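PDB 3BYQ: uncharacterized protein DUF1185 from Bordetella bronchiseptica RB50, which is of unknown function but adopts a variant of the Bacillus chorismate mutase fold and may play a role in amino-acid metabolism. Local coordinates for residues B[78-83]-B[108-113]; B[137-142]-B[184-189]. All blocks are in the same frame, centred on the assembly; numbering follows the deposited sequence.

Contact 1 of 2, residues B[78-83]-B[108-113]; sequences EVYSKA and SVLGEP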
# COMPACT_ATOMS: atom_id res chain seq x y z
N GLU B 78 21.43 21.71 8.22
CA GLU B 78 21.43 22.40 6.95
C GLU B 78 20.13 22.37 6.18
O GLU B 78 19.96 23.19 5.34
CB GLU B 78 22.57 21.95 6.06
CG GLU B 78 23.95 22.14 6.67
CD GLU B 78 25.09 21.87 5.70
OE1 GLU B 78 24.91 21.82 4.47
OE2 GLU B 78 26.21 21.71 6.21
N VAL B 79 19.24 21.41 6.45
CA VAL B 79 17.96 21.33 5.74
C VAL B 79 16.81 21.08 6.72
O VAL B 79 17.03 20.56 7.81
CB VAL B 79 17.95 20.23 4.63
CG1 VAL B 79 19.03 20.51 3.55
CG2 VAL B 79 18.12 18.81 5.21
N TYR B 80 15.61 21.47 6.33
CA TYR B 80 14.43 21.19 7.17
C TYR B 80 13.14 21.12 6.35
O TYR B 80 13.13 21.41 5.16
CB TYR B 80 14.31 22.16 8.40
CG TYR B 80 14.29 23.67 8.16
CD1 TYR B 80 14.00 24.26 6.91
CD2 TYR B 80 14.49 24.53 9.23
CE1 TYR B 80 13.98 25.69 6.76
CE2 TYR B 80 14.42 25.92 9.09
CZ TYR B 80 14.18 26.49 7.87
OH TYR B 80 14.19 27.89 7.82
N SER B 81 12.10 20.69 7.05
CA SER B 81 10.76 20.59 6.55
C SER B 81 9.80 20.37 7.69
O SER B 81 10.18 20.15 8.84
CB SER B 81 10.61 19.45 5.54
OG SER B 81 9.37 19.55 4.83
N LYS B 82 8.54 20.36 7.32
CA LYS B 82 7.46 20.15 8.30
C LYS B 82 6.34 19.46 7.59
O LYS B 82 6.15 19.63 6.39
CB LYS B 82 6.98 21.48 8.89
CG LYS B 82 6.36 22.46 7.89
CD LYS B 82 6.35 23.92 8.37
CE LYS B 82 5.92 24.84 7.26
NZ LYS B 82 6.02 26.28 7.54
N ALA B 83 5.56 18.69 8.33
CA ALA B 83 4.48 17.95 7.66
C ALA B 83 3.38 17.58 8.60
O ALA B 83 3.54 17.58 9.82
CB ALA B 83 5.06 16.70 6.99
N SER B 108 12.53 29.37 15.26
CA SER B 108 12.97 30.02 16.50
C SER B 108 14.03 29.19 17.26
O SER B 108 15.00 29.74 17.76
CB SER B 108 11.78 30.35 17.40
OG SER B 108 10.98 31.34 16.75
N VAL B 109 13.83 27.88 17.30
CA VAL B 109 14.79 26.96 17.92
C VAL B 109 16.15 27.04 17.23
O VAL B 109 17.19 27.00 17.87
CB VAL B 109 14.27 25.51 17.94
CG1 VAL B 109 15.38 24.47 18.14
CG2 VAL B 109 13.12 25.42 18.95
N LEU B 110 16.12 27.25 15.93
CA LEU B 110 17.33 27.31 15.10
C LEU B 110 17.97 28.70 14.94
O LEU B 110 18.85 28.87 14.12
CB LEU B 110 17.04 26.74 13.73
CG LEU B 110 16.72 25.25 13.63
CD1 LEU B 110 16.33 24.77 12.22
CD2 LEU B 110 17.95 24.48 14.13
N GLY B 111 17.53 29.71 15.70
CA GLY B 111 18.14 31.06 15.58
C GLY B 111 17.66 31.86 14.38
O GLY B 111 18.36 32.73 13.86
N GLU B 112 16.45 31.55 13.95
CA GLU B 112 15.77 32.28 12.83
C GLU B 112 16.49 32.22 11.46
O GLU B 112 16.76 33.27 10.85
CB GLU B 112 15.45 33.74 13.20
CG GLU B 112 14.72 33.93 14.53
CD GLU B 112 13.33 33.35 14.55
OE1 GLU B 112 12.82 32.95 13.47
OE2 GLU B 112 12.73 33.33 15.65
N PRO B 113 16.81 31.00 10.99
CA PRO B 113 17.26 30.91 9.60
C PRO B 113 16.19 31.50 8.69
O PRO B 113 15.01 31.54 9.05
CB PRO B 113 17.45 29.42 9.37
CG PRO B 113 16.61 28.74 10.46
CD PRO B 113 16.60 29.66 11.61
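Tyr80, on strand 79-86, faces the turn that closes helix 98-109, and no hydrogen bond of any kind joins the two segments. A Schellman motif ends the helix: Gly111, with positive phi, is the C-prime residue, and Glu112 N bonds to Arg107 O. Leu110, the first residue to leave helical phi/psi, and Pro113, just past the motif, lie on either flank of Gly111-Glu112 and both reach the tyrosine. The Tyr80 side chain sets out toward the turn. Leu110 arrives at the ring edge, near the ring plane. Leu110 CD1 lies 3.5 Å from Tyr80 CD2, and the two side chains run past each other in opposite directions. Pro113 meets the outer end of the ring at a slant. Pro113 CG is 3.8 Å from Tyr80 CE2 and 3.7 Å from Tyr80 OH. Met106 and Arg107 of the helix also touch Tyr80, and Val69 of helix 51-72 touches Leu110. The contact itself is therefore apolar, a fit of ring to turn. The buried hydroxyl is satisfied next door, by a hydrogen bond to Ala115 O just beyond the turn, which ties the strand to the chain after the helix.

Contact 2 of 2, residues B[137-142]-B[184-189]; sequences IHASYV and EAVSVH
Val186 CG2 packs against both Ala139 and Val142, CG1 lies by Ala139 alone, and this small apolar cluster makes up the tight part of the contact. Ala139 CB sits 3.4 Å from Val186 CG2, closer than carbons usually pack. The other branch is more relaxed, with Val186 CG1 at 3.9 Å from Ala139 CB. Val142 CG2 joins the cluster at 3.6 Å from Val186 CG2, and the two valine side chains cross at about a right angle. Val186 CG1 is anti to its own backbone N (chi1 169°), which leaves CG2 beside that N, where it meets both partners.

The partners come together through a type I beta turn from Ala139 to Val142. Val142 N bonds to Ala139 O over 3.2 Å, and the turn sends Ala139 and Val142 out toward Val186. No hydrogen bond crosses between the segments.

The solvent side is looser. His138 and His189 are exposed, and His138 ND1 and His189 ND1 stand 6.9 Å apart, not in contact. Each ring packs on a residue of its own segment instead, not across the contact: Ile137 CG1 lies over the centre of one face of His138, and Val186 CG1 over one face of His189, offset toward the rim. His138 reaches Val186 only through a long approach of its carbonyl O.

Both segments are loops. The 137-142 turn follows strand 130-136 and precedes strand 147-151, while 184-189 belongs to the C-terminal tail after strand 161-169. Further along the tail, Gly191 and Gln192 make backbone hydrogen bonds to Ser140 and Tyr141. Met116 of a second subunit packs on Ser140 and Tyr141, so the turn takes part in a subunit interface while the tail pairs with its backbone, and Tyr136 of strand 130-136 touches Val142.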
# COMPACT_ATOMS: atom_id res chain seq x y z
N ILE B 137 18.33 25.61 4.74
CA ILE B 137 17.71 26.50 5.74
C ILE B 137 18.03 27.98 5.53
O ILE B 137 17.31 28.84 6.05
CB ILE B 137 18.04 26.10 7.20
CG1 ILE B 137 19.49 26.32 7.59
CG2 ILE B 137 17.57 24.61 7.48
CD1 ILE B 137 19.69 26.10 9.10
N HIS B 138 19.07 28.28 4.78
CA HIS B 138 19.51 29.66 4.62
C HIS B 138 19.19 30.30 3.28
O HIS B 138 19.29 31.52 3.13
CB HIS B 138 21.02 29.76 4.83
CG HIS B 138 21.45 29.33 6.18
ND1 HIS B 138 21.02 29.95 7.34
CD2 HIS B 138 22.27 28.32 6.57
CE1 HIS B 138 21.57 29.35 8.38
NE2 HIS B 138 22.34 28.36 7.95
N ALA B 139 18.81 29.47 2.33
CA ALA B 139 18.56 29.91 0.97
C ALA B 139 17.89 28.76 0.23
O ALA B 139 18.53 27.77 -0.11
CB ALA B 139 19.85 30.30 0.25
N SER B 140 16.60 28.91 0.01
CA SER B 140 15.80 27.82 -0.53
C SER B 140 16.28 27.31 -1.88
O SER B 140 16.03 26.17 -2.22
CB SER B 140 14.32 28.28 -0.65
OG SER B 140 14.22 29.34 -1.52
N TYR B 141 16.94 28.17 -2.66
CA TYR B 141 17.36 27.77 -4.02
C TYR B 141 18.64 26.98 -4.12
O TYR B 141 19.02 26.59 -5.21
CB TYR B 141 17.50 29.00 -4.93
CG TYR B 141 16.18 29.55 -5.50
CD1 TYR B 141 15.44 30.51 -4.83
CD2 TYR B 141 15.71 29.10 -6.72
CE1 TYR B 141 14.24 30.98 -5.34
CE2 TYR B 141 14.53 29.57 -7.25
CZ TYR B 141 13.80 30.52 -6.57
OH TYR B 141 12.64 30.96 -7.13
N VAL B 142 19.32 26.70 -3.02
CA VAL B 142 20.61 25.92 -3.10
C VAL B 142 20.29 24.53 -3.60
O VAL B 142 19.73 23.69 -2.89
CB VAL B 142 21.39 25.94 -1.78
CG1 VAL B 142 22.54 24.94 -1.80
CG2 VAL B 142 21.86 27.38 -1.49
N GLU B 184 28.09 28.70 -0.98
CA GLU B 184 29.07 29.77 -1.11
C GLU B 184 28.57 30.94 -1.94
O GLU B 184 29.03 32.07 -1.79
CB GLU B 184 30.37 29.24 -1.73
CG GLU B 184 31.10 28.27 -0.85
CD GLU B 184 30.61 26.83 -0.94
OE1 GLU B 184 29.64 26.50 -1.67
OE2 GLU B 184 31.24 25.99 -0.26
N ALA B 185 27.63 30.66 -2.81
CA ALA B 185 27.08 31.68 -3.71
C ALA B 185 25.92 32.44 -3.12
O ALA B 185 25.52 33.45 -3.66
CB ALA B 185 26.65 31.06 -5.05
N VAL B 186 25.41 31.99 -1.99
CA VAL B 186 24.28 32.70 -1.35
C VAL B 186 24.75 34.12 -1.01
O VAL B 186 25.73 34.32 -0.28
CB VAL B 186 23.76 31.96 -0.11
CG1 VAL B 186 22.77 32.85 0.70
CG2 VAL B 186 23.12 30.63 -0.50
N SER B 187 24.01 35.09 -1.53
CA SER B 187 24.40 36.50 -1.39
C SER B 187 23.32 37.48 -1.05
O SER B 187 23.62 38.58 -0.59
CB SER B 187 25.14 36.95 -2.64
OG SER B 187 24.27 37.00 -3.75
N VAL B 188 22.07 37.13 -1.29
CA VAL B 188 20.96 38.04 -1.00
C VAL B 188 20.56 37.92 0.45
O VAL B 188 20.27 38.93 1.13
CB VAL B 188 19.75 37.81 -1.92
CG1 VAL B 188 18.64 38.81 -1.62
CG2 VAL B 188 20.19 37.88 -3.37
N HIS B 189 20.58 36.69 0.94
CA HIS B 189 20.22 36.36 2.32
C HIS B 189 18.80 36.76 2.68
O HIS B 189 18.53 37.27 3.77
CB HIS B 189 21.23 36.95 3.32
CG HIS B 189 22.62 36.49 3.08
ND1 HIS B 189 23.10 35.30 3.58
CD2 HIS B 189 23.62 37.02 2.36
CE1 HIS B 189 24.35 35.14 3.20
NE2 HIS B 189 24.69 36.16 2.44

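Overall arrangement
Contact 1 is buried near the centre of the chain, whereas contact 2 lies farther out and is only partly buried. Contact 1 joins a sheet strand to a helix end; contact 2 joins two loops. Both rely on apolar packing, but an aromatic ring dominates the first and small aliphatic groups the second. Their centres are 14 Å apart, and Ile137 connects them. Ile137 N lies 3.0 Å from Glu78 O, a probable hydrogen bond, and Ile137 CG2 packs 3.5 Å from Tyr80 CG. Pro113 also touches Ile137. Only contact 2 has another subunit at its segments.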